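DR2417 (PDB 4XWW) probably degrades and matures RNA as a 5'-3' exonuclease, possibly also cutting internally, with a two-zinc active site of the metallo-beta-lactamase fold. Local coordinates at residues Val45-Pro53 with Glu87-Ile96; Gly107-Val115 with His153-Tyr161. All coordinates share one frame; numbering follows the deposited sequence.

Interaction 1 (Val45-Pro53 with Glu87-Ile96); sequences VVDGGLAFP and EDHIGGLPYI. With ZN (zinc ion), chain F; nucleotides of chain C.
His89 and Asp47 show how a metallo-beta-lactamase active site positions a zinc ligand from behind, the histidine closing the HxHxDH motif of His84, His86, Asp88 and His89. With CG beside the backbone N and anti to the carbonyl carbon (chi1 -60°), the His89 ring turns its edge to the aspartate. CB and CG lie 3.7 and 3.6 Å from Asp47 OD2, and ND1 gives its N-H to that oxygen at 2.8 Å, near the ring plane but from above the carboxylate, whose plane stands 85° from the ring. CD2 and CE1 flank NE2, which binds zinc at 2.2 Å, so the ring is held at both nitrogens. Asp88 OD2, His403 and a water bonded to U3 of the bound RNA strand complete the metal's ligands. The backbones of 45-53 and 87-96 interlock: Gly48 N donates to His89 O, Gly92 N to Gly48 O and Leu50 N to Glu87 O. Glu87 N grips OP2 of U4 in that strand (172°), while its carboxylate pairs with Lys118. Over one Phe52 face lies O2 of U3, offset toward the rim, over the opposite one Leu50 CD1, and Phe52 CZ is 3.2 Å from O4' of U4.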
ATOM      1  N   VAL A  45      -8.537 -33.889  -0.582  1.00 23.74           N
ATOM      2  CA  VAL A  45      -8.372 -32.427  -0.465  1.00 21.76           C
ATOM      3  C   VAL A  45      -6.903 -32.092  -0.231  1.00 20.74           C
ATOM      4  O   VAL A  45      -6.193 -32.834   0.446  1.00 24.35           O
ATOM      5  CB  VAL A  45      -9.225 -31.845   0.688  1.00 22.42           C
ATOM      6  CG1 VAL A  45      -9.252 -30.288   0.625  1.00 23.53           C
ATOM      7  CG2 VAL A  45     -10.649 -32.384   0.635  1.00 23.64           C
ATOM      8  N   VAL A  46      -6.439 -30.967  -0.773  1.00 19.95           N
ATOM      9  CA  VAL A  46      -5.046 -30.579  -0.602  1.00 19.04           C
ATOM     10  C   VAL A  46      -4.974 -29.200   0.055  1.00 26.20           C
ATOM     11  O   VAL A  46      -5.509 -28.236  -0.487  1.00 22.59           O
ATOM     12  CB  VAL A  46      -4.303 -30.577  -1.942  1.00 18.66           C
ATOM     13  CG1 VAL A  46      -2.848 -30.113  -1.749  1.00 21.19           C
ATOM     14  CG2 VAL A  46      -4.345 -31.983  -2.580  1.00 21.30           C
ATOM     15  N   ASP A  47      -4.467 -29.169   1.281  1.00 23.60           N
ATOM     16  CA  ASP A  47      -4.180 -27.941   2.011  1.00 18.41           C
ATOM     17  C   ASP A  47      -5.448 -27.317   2.598  1.00 29.64           C
ATOM     18  O   ASP A  47      -6.557 -27.682   2.218  1.00 23.65           O
ATOM     19  CB  ASP A  47      -3.387 -26.958   1.148  1.00 20.07           C
ATOM     20  CG  ASP A  47      -1.929 -27.366   1.003  1.00 26.40           C
ATOM     21  OD1 ASP A  47      -1.496 -28.269   1.743  1.00 23.92           O
ATOM     22  OD2 ASP A  47      -1.222 -26.789   0.156  1.00 27.13           O
ATOM     23  N   GLY A  48      -5.276 -26.383   3.526  1.00 25.51           N
ATOM     24  CA  GLY A  48      -6.383 -25.629   4.087  1.00 24.20           C
ATOM     25  C   GLY A  48      -5.911 -24.292   4.620  1.00 21.09           C
ATOM     26  O   GLY A  48      -5.873 -24.086   5.826  1.00 23.00           O
ATOM     27  N   GLY A  49      -5.534 -23.394   3.720  1.00 22.43           N
ATOM     28  CA  GLY A  49      -4.927 -22.127   4.085  1.00 19.41           C
ATOM     29  C   GLY A  49      -5.842 -21.022   4.576  1.00 24.67           C
ATOM     30  O   GLY A  49      -7.054 -21.074   4.385  1.00 23.15           O
ATOM     31  N   LEU A  50      -5.251 -20.021   5.222  1.00 19.93           N
ATOM     32  CA  LEU A  50      -5.936 -18.746   5.452  1.00 26.41           C
ATOM     33  C   LEU A  50      -5.392 -17.683   4.491  1.00 19.80           C
ATOM     34  O   LEU A  50      -4.350 -17.871   3.839  1.00 18.93           O
ATOM     35  CB  LEU A  50      -5.776 -18.286   6.906  1.00 19.46           C
ATOM     36  CG  LEU A  50      -4.370 -18.012   7.482  1.00 21.52           C
ATOM     37  CD1 LEU A  50      -3.700 -16.733   6.947  1.00 22.58           C
ATOM     38  CD2 LEU A  50      -4.434 -17.984   9.016  1.00 25.01           C
ATOM     39  N   ALA A  51      -6.084 -16.551   4.427  1.00 24.20           N
ATOM     40  CA  ALA A  51      -5.579 -15.396   3.701  1.00 24.71           C
ATOM     41  C   ALA A  51      -5.571 -14.182   4.611  1.00 26.72           C
ATOM     42  O   ALA A  51      -6.277 -14.129   5.621  1.00 22.88           O
ATOM     43  CB  ALA A  51      -6.415 -15.130   2.452  1.00 24.80           C
ATOM     44  N   PHE A  52      -4.752 -13.206   4.251  1.00 30.53           N
ATOM     45  CA  PHE A  52      -4.657 -11.996   5.052  1.00 34.53           C
ATOM     46  C   PHE A  52      -5.529 -10.932   4.457  1.00 24.92           C
ATOM     47  O   PHE A  52      -5.692 -10.882   3.243  1.00 29.14           O
ATOM     48  CB  PHE A  52      -3.208 -11.553   5.158  1.00 31.72           C
ATOM     49  CG  PHE A  52      -2.364 -12.527   5.912  1.00 39.55           C
ATOM     50  CD1 PHE A  52      -2.408 -12.563   7.292  1.00 48.83           C
ATOM     51  CD2 PHE A  52      -1.584 -13.454   5.243  1.00 40.29           C
ATOM     52  CE1 PHE A  52      -1.661 -13.478   8.000  1.00 52.25           C
ATOM     53  CE2 PHE A  52      -0.827 -14.371   5.944  1.00 41.65           C
ATOM     54  CZ  PHE A  52      -0.867 -14.382   7.327  1.00 45.27           C
ATOM     55  N   PRO A  53      -6.150 -10.112   5.323  1.00 27.20           N
ATOM     56  CA  PRO A  53      -7.112  -9.107   4.882  1.00 33.73           C
ATOM     57  C   PRO A  53      -6.453  -7.999   4.086  1.00 36.49           C
ATOM     58  O   PRO A  53      -5.319  -7.634   4.386  1.00 31.46           O
ATOM     59  CB  PRO A  53      -7.687  -8.559   6.196  1.00 36.10           C
ATOM     60  CG  PRO A  53      -6.698  -8.925   7.246  1.00 42.67           C
ATOM     61  CD  PRO A  53      -6.092 -10.215   6.793  1.00 34.71           C
ATOM     62  N   GLU A  87       1.181 -20.435   6.580  1.00 18.77           N
ATOM     63  CA  GLU A  87      -0.173 -20.100   6.985  1.00 20.62           C
ATOM     64  C   GLU A  87      -1.160 -20.053   5.832  1.00 16.62           C
ATOM     65  O   GLU A  87      -2.331 -20.306   6.046  1.00 20.07           O
ATOM     66  CB  GLU A  87      -0.193 -18.756   7.724  1.00 25.24           C
ATOM     67  CG  GLU A  87       0.369 -18.845   9.143  1.00 25.35           C
ATOM     68  CD  GLU A  87      -0.544 -19.521  10.135  1.00 39.79           C
ATOM     69  OE1 GLU A  87      -1.710 -19.798   9.807  1.00 40.79           O
ATOM     70  OE2 GLU A  87      -0.082 -19.771  11.261  1.00 55.50           O
ATOM     71  N   ASP A  88      -0.714 -19.737   4.623  1.00 15.98           N
ATOM     72  CA  ASP A  88      -1.680 -19.754   3.518  1.00 20.28           C
ATOM     73  C   ASP A  88      -1.900 -21.161   2.962  1.00 22.79           C
ATOM     74  O   ASP A  88      -2.593 -21.334   1.951  1.00 20.34           O
ATOM     75  CB  ASP A  88      -1.256 -18.800   2.391  1.00 21.35           C
ATOM     76  CG  ASP A  88      -0.020 -19.255   1.669  1.00 28.27           C
ATOM     77  OD1 ASP A  88       0.935 -19.685   2.347  1.00 28.84           O
ATOM     78  OD2 ASP A  88      -0.007 -19.152   0.423  1.00 26.02           O
ATOM     79  N   HIS A  89      -1.352 -22.174   3.645  1.00 18.78           N
ATOM     80  CA  HIS A  89      -1.698 -23.556   3.330  1.00 19.57           C
ATOM     81  C   HIS A  89      -2.248 -24.341   4.518  1.00 19.93           C
ATOM     82  O   HIS A  89      -2.952 -25.316   4.308  1.00 19.75           O
ATOM     83  CB  HIS A  89      -0.484 -24.276   2.729  1.00 19.02           C
ATOM     84  CG  HIS A  89      -0.002 -23.631   1.464  1.00 19.02           C
ATOM     85  ND1 HIS A  89      -0.270 -24.159   0.216  1.00 21.72           N
ATOM     86  CD2 HIS A  89       0.666 -22.476   1.249  1.00 17.78           C
ATOM     87  CE1 HIS A  89       0.255 -23.372  -0.706  1.00 19.04           C
ATOM     88  NE2 HIS A  89       0.828 -22.345  -0.107  1.00 20.86           N
ATOM     89  N   ILE A  90      -1.970 -23.917   5.751  1.00 19.66           N
ATOM     90  CA  ILE A  90      -2.530 -24.636   6.898  1.00 18.67           C
ATOM     91  C   ILE A  90      -3.368 -23.807   7.863  1.00 23.39           C
ATOM     92  O   ILE A  90      -3.977 -24.356   8.776  1.00 21.85           O
ATOM     93  CB  ILE A  90      -1.423 -25.328   7.733  1.00 18.73           C
ATOM     94  CG1 ILE A  90      -0.430 -24.316   8.294  1.00 24.25           C
ATOM     95  CG2 ILE A  90      -0.674 -26.315   6.855  1.00 21.76           C
ATOM     96  CD1 ILE A  90       0.348 -24.836   9.473  1.00 25.32           C
ATOM     97  N   GLY A  91      -3.413 -22.494   7.660  1.00 21.30           N
ATOM     98  CA  GLY A  91      -4.047 -21.619   8.632  1.00 23.28           C
ATOM     99  C   GLY A  91      -5.548 -21.746   8.797  1.00 20.84           C
ATOM    100  O   GLY A  91      -6.095 -21.352   9.829  1.00 26.32           O
ATOM    101  N   GLY A  92      -6.216 -22.290   7.788  1.00 21.01           N
ATOM    102  CA  GLY A  92      -7.647 -22.513   7.868  1.00 26.08           C
ATOM    103  C   GLY A  92      -8.070 -23.856   8.446  1.00 25.86           C
ATOM    104  O   GLY A  92      -9.249 -24.094   8.652  1.00 27.72           O
ATOM    105  N   LEU A  93      -7.115 -24.744   8.703  1.00 25.74           N
ATOM    106  CA  LEU A  93      -7.458 -26.104   9.129  1.00 24.83           C
ATOM    107  C   LEU A  93      -8.260 -26.205  10.450  1.00 24.56           C
ATOM    108  O   LEU A  93      -9.171 -27.030  10.542  1.00 27.49           O
ATOM    109  CB  LEU A  93      -6.178 -26.952   9.204  1.00 23.48           C
ATOM    110  CG  LEU A  93      -5.528 -27.136   7.826  1.00 26.30           C
ATOM    111  CD1 LEU A  93      -4.195 -27.857   7.892  1.00 24.80           C
ATOM    112  CD2 LEU A  93      -6.476 -27.873   6.867  1.00 25.40           C
ATOM    113  N   PRO A  94      -7.953 -25.368  11.464  1.00 29.91           N
ATOM    114  CA  PRO A  94      -8.790 -25.402  12.673  1.00 36.19           C
ATOM    115  C   PRO A  94     -10.269 -25.158  12.377  1.00 31.88           C
ATOM    116  O   PRO A  94     -11.144 -25.837  12.913  1.00 36.55           O
ATOM    117  CB  PRO A  94      -8.223 -24.253  13.519  1.00 32.26           C
ATOM    118  CG  PRO A  94      -6.829 -24.121  13.076  1.00 29.35           C
ATOM    119  CD  PRO A  94      -6.828 -24.421  11.614  1.00 26.47           C
ATOM    120  N   TYR A  95     -10.531 -24.196  11.502  1.00 29.29           N
ATOM    121  CA  TYR A  95     -11.896 -23.852  11.117  1.00 32.41           C
ATOM    122  C   TYR A  95     -12.540 -24.924  10.239  1.00 30.50           C
ATOM    123  O   TYR A  95     -13.703 -25.277  10.433  1.00 37.10           O
ATOM    124  CB  TYR A  95     -11.898 -22.499  10.404  1.00 30.80           C
ATOM    125  CG  TYR A  95     -11.201 -21.435  11.223  1.00 43.20           C
ATOM    126  CD1 TYR A  95      -9.829 -21.225  11.103  1.00 42.63           C
ATOM    127  CD2 TYR A  95     -11.904 -20.670  12.150  1.00 43.56           C
ATOM    128  CE1 TYR A  95      -9.186 -20.261  11.864  1.00 46.02           C
ATOM    129  CE2 TYR A  95     -11.266 -19.708  12.915  1.00 44.67           C
ATOM    130  CZ  TYR A  95      -9.908 -19.508  12.766  1.00 46.24           C
ATOM    131  OH  TYR A  95      -9.265 -18.552  13.519  1.00 52.43           O
ATOM    132  N   ILE A  96     -11.771 -25.453   9.296  1.00 30.97           N
ATOM    133  CA  ILE A  96     -12.252 -26.488   8.383  1.00 26.49           C
ATOM    134  C   ILE A  96     -12.419 -27.850   9.091  1.00 33.53           C
ATOM    135  O   ILE A  96     -13.492 -28.468   9.004  1.00 32.89           O
ATOM    136  CB  ILE A  96     -11.294 -26.621   7.156  1.00 25.45           C
ATOM    137  CG1 ILE A  96     -11.252 -25.308   6.354  1.00 24.88           C
ATOM    138  CG2 ILE A  96     -11.692 -27.837   6.287  1.00 38.06           C
ATOM    139  CD1 ILE A  96     -10.077 -25.179   5.408  1.00 24.01           C
TER
HETATM  140 ZN    ZN F 602       1.609 -20.357  -0.474  1.00 30.61          ZN
ATOM    141  P     U C   4       4.223 -18.023   7.650  1.00 32.63           P
ATOM    142  OP1   U C   4       5.560 -18.564   7.980  1.00 51.59           O
ATOM    143  OP2   U C   4       3.212 -18.895   7.011  1.00 40.02           O
ATOM    144  O5'   U C   4       3.644 -17.424   9.008  1.00 60.35           O
ATOM    145  C5'   U C   4       2.541 -16.507   9.011  1.00 58.56           C
ATOM    146  C4'   U C   4       3.036 -15.090   9.176  1.00 45.63           C
ATOM    147  O4'   U C   4       1.989 -14.179   8.741  1.00 55.98           O
ATOM    148  C3'   U C   4       3.385 -14.667  10.602  1.00 57.15           C
ATOM    149  O3'   U C   4       4.750 -14.945  10.917  1.00 73.05           O
ATOM    150  C2'   U C   4       2.975 -13.199  10.613  1.00 55.73           C
ATOM    151  O2'   U C   4       3.877 -12.339   9.951  1.00 59.19           O
ATOM    152  C1'   U C   4       1.705 -13.255   9.772  1.00 58.03           C
ATOM    153  N1    U C   4       0.536 -13.745  10.515  1.00 51.35           N
ATOM    154  C2    U C   4      -0.381 -12.811  10.955  1.00 56.80           C
ATOM    155  O2    U C   4      -0.260 -11.616  10.750  1.00 58.71           O
ATOM    156  N3    U C   4      -1.449 -13.332  11.642  1.00 61.06           N
ATOM    157  C4    U C   4      -1.690 -14.658  11.931  1.00 58.03           C
ATOM    158  O4    U C   4      -2.701 -14.967  12.562  1.00 63.48           O
ATOM    159  C5    U C   4      -0.693 -15.561  11.443  1.00 50.20           C
ATOM    160  C6    U C   4       0.359 -15.085  10.768  1.00 52.94           C
ATOM    161  P     U C   3       4.189 -17.287   1.147  1.00 29.94           P
ATOM    162  OP1   U C   3       5.415 -17.741   0.453  1.00 27.55           O
ATOM    163  OP2   U C   3       2.894 -17.946   0.862  1.00 34.04           O
ATOM    164  O5'   U C   3       4.476 -17.346   2.711  1.00 29.98           O
ATOM    165  C5'   U C   3       5.544 -16.575   3.283  1.00 32.79           C
ATOM    166  C4'   U C   3       5.081 -15.942   4.569  1.00 47.85           C
ATOM    167  O4'   U C   3       4.425 -14.678   4.277  1.00 58.92           O
ATOM    168  C3'   U C   3       4.081 -16.771   5.372  1.00 49.04           C
ATOM    169  O3'   U C   3       4.419 -16.732   6.748  1.00 40.49           O
ATOM    170  C2'   U C   3       2.752 -16.069   5.114  1.00 53.66           C
ATOM    171  O2'   U C   3       1.822 -16.211   6.169  1.00 50.29           O
ATOM    172  C1'   U C   3       3.201 -14.618   4.973  1.00 58.16           C
ATOM    173  N1    U C   3       2.263 -13.796   4.201  1.00 49.66           N
ATOM    174  C2    U C   3       1.862 -12.592   4.747  1.00 49.36           C
ATOM    175  O2    U C   3       2.265 -12.187   5.823  1.00 48.16           O
ATOM    176  N3    U C   3       0.974 -11.880   3.982  1.00 42.51           N
ATOM    177  C4    U C   3       0.454 -12.237   2.756  1.00 48.93           C
ATOM    178  O4    U C   3      -0.339 -11.482   2.191  1.00 48.32           O
ATOM    179  C5    U C   3       0.913 -13.498   2.262  1.00 47.76           C
ATOM    180  C6    U C   3       1.777 -14.219   2.986  1.00 45.59           C
TER
HETATM  181  O   HOH W   1       3.609 -20.397  -0.168  1.00 16.45           O

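Interaction 2 (Gly107-Val115 with His153-Tyr161); sequences GLPLTLALV and HSIPDNAGY. With ZN (zinc ion), chain E.
Asp157 and the first turn of helix 109-122 illustrate how a loop can be fastened to a helix start within the metallo-beta-lactamase domain. The loop leads from zinc ligand His153 into strand 159-165, and the helix begins directly after Leu108, its N-cap residue.

Leu110 N donates a direct hydrogen bond to Asp157 OD2 at 2.8 Å, nearly straight at 164°, using the anti lone pair of that oxygen. With CG beside its own backbone N (chi1 -82°), the carboxylate reaches the Leu110 amide in the first turn, where the helix dipole would tend to stabilise its negative charge. OD2 also receives a weak hydrogen bond from His285.

Water supplies a second set of links. Thr111 OG1 meets two molecules: one accepts from Leu108 N and gives a weak bond to Asp157 O, while the other donates to Pro156 O at 2.8 Å. Buried backbone oxygens of the loop are thereby tied to the helix through solvent.

Apolar packing fills the flanks. Leu108 lays its CB against that of Asp157 and extends CD1 to the methyl of Ala159, at the start of the strand. Farther along the helix, Leu110 holds CG anti to its backbone nitrogen (chi1 177°) and presses one methyl, CD2, on the Pro156 ring and on Ile155 CG1. Leu114 CD1 and Ile155 CD1 meet tip to tip at 4.0 Å. Leu110 and Leu114 also pack against helix 271-282, which lies within the beta-CASP region.

At the far end of the loop, His153 joins His84 and His86 around one of the two active-site zinc ions. Its ND1 is hydrogen-bonded to Gly380 O, and NE2 binds the metal at 2.2 Å.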
ATOM      1  N   GLY A 107       1.248 -35.395   5.945  1.00 22.05           N
ATOM      2  CA  GLY A 107       2.196 -34.317   5.716  1.00 21.10           C
ATOM      3  C   GLY A 107       3.574 -34.608   6.275  1.00 21.10           C
ATOM      4  O   GLY A 107       3.749 -35.562   7.020  1.00 24.59           O
ATOM      5  N   LEU A 108       4.551 -33.763   5.945  1.00 21.09           N
ATOM      6  CA  LEU A 108       5.915 -33.971   6.454  1.00 22.46           C
ATOM      7  C   LEU A 108       6.063 -33.461   7.904  1.00 25.66           C
ATOM      8  O   LEU A 108       5.188 -32.751   8.396  1.00 22.18           O
ATOM      9  CB  LEU A 108       6.920 -33.316   5.504  1.00 21.13           C
ATOM     10  CG  LEU A 108       7.198 -34.252   4.325  1.00 28.70           C
ATOM     11  CD1 LEU A 108       6.346 -33.892   3.130  1.00 26.51           C
ATOM     12  CD2 LEU A 108       8.682 -34.292   3.962  1.00 40.27           C
ATOM     13  N   PRO A 109       7.143 -33.854   8.609  1.00 24.20           N
ATOM     14  CA  PRO A 109       7.163 -33.620  10.063  1.00 25.58           C
ATOM     15  C   PRO A 109       7.003 -32.159  10.530  1.00 22.35           C
ATOM     16  O   PRO A 109       6.261 -31.953  11.489  1.00 23.14           O
ATOM     17  CB  PRO A 109       8.536 -34.156  10.476  1.00 29.76           C
ATOM     18  CG  PRO A 109       8.851 -35.173   9.467  1.00 26.62           C
ATOM     19  CD  PRO A 109       8.308 -34.650   8.180  1.00 24.10           C
ATOM     20  N   LEU A 110       7.673 -31.183   9.921  1.00 22.48           N
ATOM     21  CA  LEU A 110       7.508 -29.804  10.394  1.00 24.77           C
ATOM     22  C   LEU A 110       6.074 -29.346  10.141  1.00 20.43           C
ATOM     23  O   LEU A 110       5.463 -28.681  10.978  1.00 20.87           O
ATOM     24  CB  LEU A 110       8.502 -28.844   9.714  1.00 19.89           C
ATOM     25  CG  LEU A 110       8.362 -27.367  10.101  1.00 20.50           C
ATOM     26  CD1 LEU A 110       8.558 -27.176  11.626  1.00 21.29           C
ATOM     27  CD2 LEU A 110       9.358 -26.537   9.301  1.00 21.93           C
ATOM     28  N   THR A 111       5.530 -29.737   8.992  1.00 20.59           N
ATOM     29  CA  THR A 111       4.147 -29.405   8.655  1.00 24.77           C
ATOM     30  C   THR A 111       3.203 -29.913   9.739  1.00 21.80           C
ATOM     31  O   THR A 111       2.403 -29.156  10.290  1.00 22.83           O
ATOM     32  CB  THR A 111       3.746 -30.000   7.294  1.00 22.68           C
ATOM     33  OG1 THR A 111       4.684 -29.567   6.300  1.00 24.78           O
ATOM     34  CG2 THR A 111       2.352 -29.539   6.899  1.00 21.43           C
ATOM     35  N   LEU A 112       3.339 -31.179  10.116  1.00 20.16           N
ATOM     36  CA  LEU A 112       2.456 -31.723  11.134  1.00 23.88           C
ATOM     37  C   LEU A 112       2.702 -31.115  12.513  1.00 23.05           C
ATOM     38  O   LEU A 112       1.765 -30.963  13.302  1.00 22.91           O
ATOM     39  CB  LEU A 112       2.595 -33.264  11.201  1.00 21.65           C
ATOM     40  CG  LEU A 112       2.236 -33.997   9.901  1.00 21.26           C
ATOM     41  CD1 LEU A 112       2.208 -35.528  10.137  1.00 22.62           C
ATOM     42  CD2 LEU A 112       0.883 -33.571   9.390  1.00 26.79           C
ATOM     43  N   ALA A 113       3.955 -30.790  12.825  1.00 21.43           N
ATOM     44  CA  ALA A 113       4.241 -30.206  14.131  1.00 25.24           C
ATOM     45  C   ALA A 113       3.522 -28.851  14.262  1.00 26.76           C
ATOM     46  O   ALA A 113       2.921 -28.546  15.302  1.00 29.89           O
ATOM     47  CB  ALA A 113       5.737 -30.051  14.340  1.00 21.84           C
ATOM     48  N   LEU A 114       3.567 -28.060  13.195  1.00 21.02           N
ATOM     49  CA  LEU A 114       2.903 -26.760  13.186  1.00 25.63           C
ATOM     50  C   LEU A 114       1.378 -26.913  13.253  1.00 24.62           C
ATOM     51  O   LEU A 114       0.708 -26.192  13.998  1.00 24.95           O
ATOM     52  CB  LEU A 114       3.330 -25.966  11.951  1.00 23.16           C
ATOM     53  CG  LEU A 114       4.819 -25.566  11.906  1.00 22.55           C
ATOM     54  CD1 LEU A 114       5.210 -24.981  10.541  1.00 22.44           C
ATOM     55  CD2 LEU A 114       5.147 -24.556  12.998  1.00 23.98           C
ATOM     56  N   VAL A 115       0.833 -27.870  12.508  1.00 24.45           N
ATOM     57  CA  VAL A 115      -0.608 -28.100  12.527  1.00 27.47           C
ATOM     58  C   VAL A 115      -1.047 -28.625  13.888  1.00 30.44           C
ATOM     59  O   VAL A 115      -2.055 -28.176  14.432  1.00 30.03           O
ATOM     60  CB  VAL A 115      -1.038 -29.072  11.402  1.00 24.31           C
ATOM     61  CG1 VAL A 115      -2.445 -29.605  11.627  1.00 25.91           C
ATOM     62  CG2 VAL A 115      -0.939 -28.362  10.054  1.00 25.93           C
ATOM     63  N   HIS A 153      11.800 -24.406  -0.919  1.00 14.89           N
ATOM     64  CA  HIS A 153      10.865 -23.314  -0.644  1.00 14.60           C
ATOM     65  C   HIS A 153      11.450 -22.561   0.551  1.00 16.79           C
ATOM     66  O   HIS A 153      12.568 -22.847   0.979  1.00 18.94           O
ATOM     67  CB  HIS A 153       9.460 -23.895  -0.371  1.00 13.87           C
ATOM     68  CG  HIS A 153       8.351 -22.882  -0.339  1.00 13.28           C
ATOM     69  ND1 HIS A 153       8.384 -21.694  -1.051  1.00 17.14           N
ATOM     70  CD2 HIS A 153       7.171 -22.889   0.331  1.00 15.64           C
ATOM     71  CE1 HIS A 153       7.272 -21.018  -0.818  1.00 16.10           C
ATOM     72  NE2 HIS A 153       6.534 -21.705   0.031  1.00 18.08           N
ATOM     73  N   SER A 154      10.690 -21.622   1.097  1.00 14.94           N
ATOM     74  CA  SER A 154      11.168 -20.748   2.163  1.00 17.70           C
ATOM     75  C   SER A 154      10.851 -21.310   3.553  1.00 19.83           C
ATOM     76  O   SER A 154      11.028 -20.616   4.565  1.00 21.66           O
ATOM     77  CB  SER A 154      10.533 -19.376   2.006  1.00 17.68           C
ATOM     78  OG  SER A 154       9.154 -19.552   1.719  1.00 18.84           O
ATOM     79  N   ILE A 155      10.349 -22.547   3.583  1.00 18.48           N
ATOM     80  CA  ILE A 155      10.139 -23.291   4.834  1.00 20.84           C
ATOM     81  C   ILE A 155      10.564 -24.748   4.562  1.00 16.53           C
ATOM     82  O   ILE A 155      10.418 -25.224   3.440  1.00 18.34           O
ATOM     83  CB  ILE A 155       8.655 -23.206   5.318  1.00 20.48           C
ATOM     84  CG1 ILE A 155       8.503 -23.696   6.768  1.00 20.56           C
ATOM     85  CG2 ILE A 155       7.720 -24.009   4.393  1.00 18.46           C
ATOM     86  CD1 ILE A 155       7.081 -23.560   7.327  1.00 19.33           C
ATOM     87  N   PRO A 156      11.142 -25.439   5.559  1.00 19.95           N
ATOM     88  CA  PRO A 156      11.508 -26.853   5.369  1.00 20.45           C
ATOM     89  C   PRO A 156      10.294 -27.780   5.211  1.00 18.27           C
ATOM     90  O   PRO A 156       9.156 -27.364   5.492  1.00 18.54           O
ATOM     91  CB  PRO A 156      12.275 -27.200   6.660  1.00 21.32           C
ATOM     92  CG  PRO A 156      12.751 -25.897   7.189  1.00 24.71           C
ATOM     93  CD  PRO A 156      11.700 -24.885   6.810  1.00 20.47           C
ATOM     94  N   ASP A 157      10.547 -29.012   4.777  1.00 18.58           N
ATOM     95  CA  ASP A 157       9.526 -30.052   4.706  1.00 20.59           C
ATOM     96  C   ASP A 157       8.401 -29.611   3.781  1.00 19.37           C
ATOM     97  O   ASP A 157       7.220 -29.770   4.088  1.00 19.85           O
ATOM     98  CB  ASP A 157       8.997 -30.392   6.098  1.00 20.60           C
ATOM     99  CG  ASP A 157       9.893 -31.376   6.850  1.00 24.22           C
ATOM    100  OD1 ASP A 157      10.792 -31.990   6.223  1.00 21.93           O
ATOM    101  OD2 ASP A 157       9.687 -31.535   8.074  1.00 23.16           O
ATOM    102  N   ASN A 158       8.814 -29.044   2.653  1.00 17.10           N
ATOM    103  CA  ASN A 158       7.920 -28.593   1.597  1.00 15.80           C
ATOM    104  C   ASN A 158       7.865 -29.609   0.474  1.00 16.94           C
ATOM    105  O   ASN A 158       8.901 -30.037  -0.035  1.00 20.67           O
ATOM    106  CB  ASN A 158       8.400 -27.254   1.051  1.00 17.72           C
ATOM    107  CG  ASN A 158       7.491 -26.717  -0.012  1.00 22.80           C
ATOM    108  OD1 ASN A 158       6.425 -26.196   0.291  1.00 21.11           O
ATOM    109  ND2 ASN A 158       7.909 -26.827  -1.271  1.00 19.44           N
ATOM    110  N   ALA A 159       6.661 -30.014   0.088  1.00 17.88           N
ATOM    111  CA  ALA A 159       6.538 -31.047  -0.929  1.00 23.68           C
ATOM    112  C   ALA A 159       5.731 -30.594  -2.112  1.00 21.95           C
ATOM    113  O   ALA A 159       4.809 -29.787  -1.988  1.00 21.93           O
ATOM    114  CB  ALA A 159       5.895 -32.323  -0.345  1.00 20.34           C
ATOM    115  N   GLY A 160       6.086 -31.150  -3.262  1.00 18.07           N
ATOM    116  CA  GLY A 160       5.154 -31.296  -4.358  1.00 16.10           C
ATOM    117  C   GLY A 160       4.627 -32.726  -4.309  1.00 16.81           C
ATOM    118  O   GLY A 160       5.063 -33.559  -3.476  1.00 20.11           O
ATOM    119  N   TYR A 161       3.667 -33.037  -5.167  1.00 16.46           N
ATOM    120  CA  TYR A 161       3.184 -34.417  -5.216  1.00 17.48           C
ATOM    121  C   TYR A 161       2.705 -34.787  -6.612  1.00 17.05           C
ATOM    122  O   TYR A 161       2.329 -33.935  -7.418  1.00 20.25           O
ATOM    123  CB  TYR A 161       2.052 -34.661  -4.192  1.00 18.53           C
ATOM    124  CG  TYR A 161       0.847 -33.792  -4.439  1.00 21.98           C
ATOM    125  CD1 TYR A 161       0.768 -32.524  -3.886  1.00 22.31           C
ATOM    126  CD2 TYR A 161      -0.197 -34.221  -5.253  1.00 24.97           C
ATOM    127  CE1 TYR A 161      -0.319 -31.699  -4.139  1.00 25.22           C
ATOM    128  CE2 TYR A 161      -1.282 -33.408  -5.508  1.00 26.86           C
ATOM    129  CZ  TYR A 161      -1.342 -32.155  -4.940  1.00 22.68           C
ATOM    130  OH  TYR A 161      -2.415 -31.349  -5.203  1.00 26.30           O
TER
HETATM  131 ZN    ZN E 601       4.619 -21.452   0.991  1.00 21.63          ZN
HETATM  132  O   HOH W   2       4.223 -31.356   4.310  1.00 18.92           O
HETATM  133  O   HOH W   3       6.477 -27.370   6.309  1.00 17.36           O
HETATM  134  O   HOH W   1       3.609 -20.397  -0.168  1.00 16.45           O

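In the fold
Interactions 1 and 2 follow one another along the chain, the first closing before the second opens, and both lie in its metallo-beta-lactamase part. Their centres are about 14 Å apart. Strand 42-46, whose end opens 45-53, and strand 104-107, which precedes helix 109-122, belong to one mixed sheet, whereas strand 159-165 lies in the other. The contacts touch where Ile90 CD1 and Leu93 CD1 pack on Val115 CG2, and where Val46 CG2 lies 3.3 Å from Tyr161 OH. Interaction 1 gives Asp88 and His89 to one zinc, interaction 2 gives His153 to the other, and one water bound to both metals joins them into a single two-metal centre at the RNA.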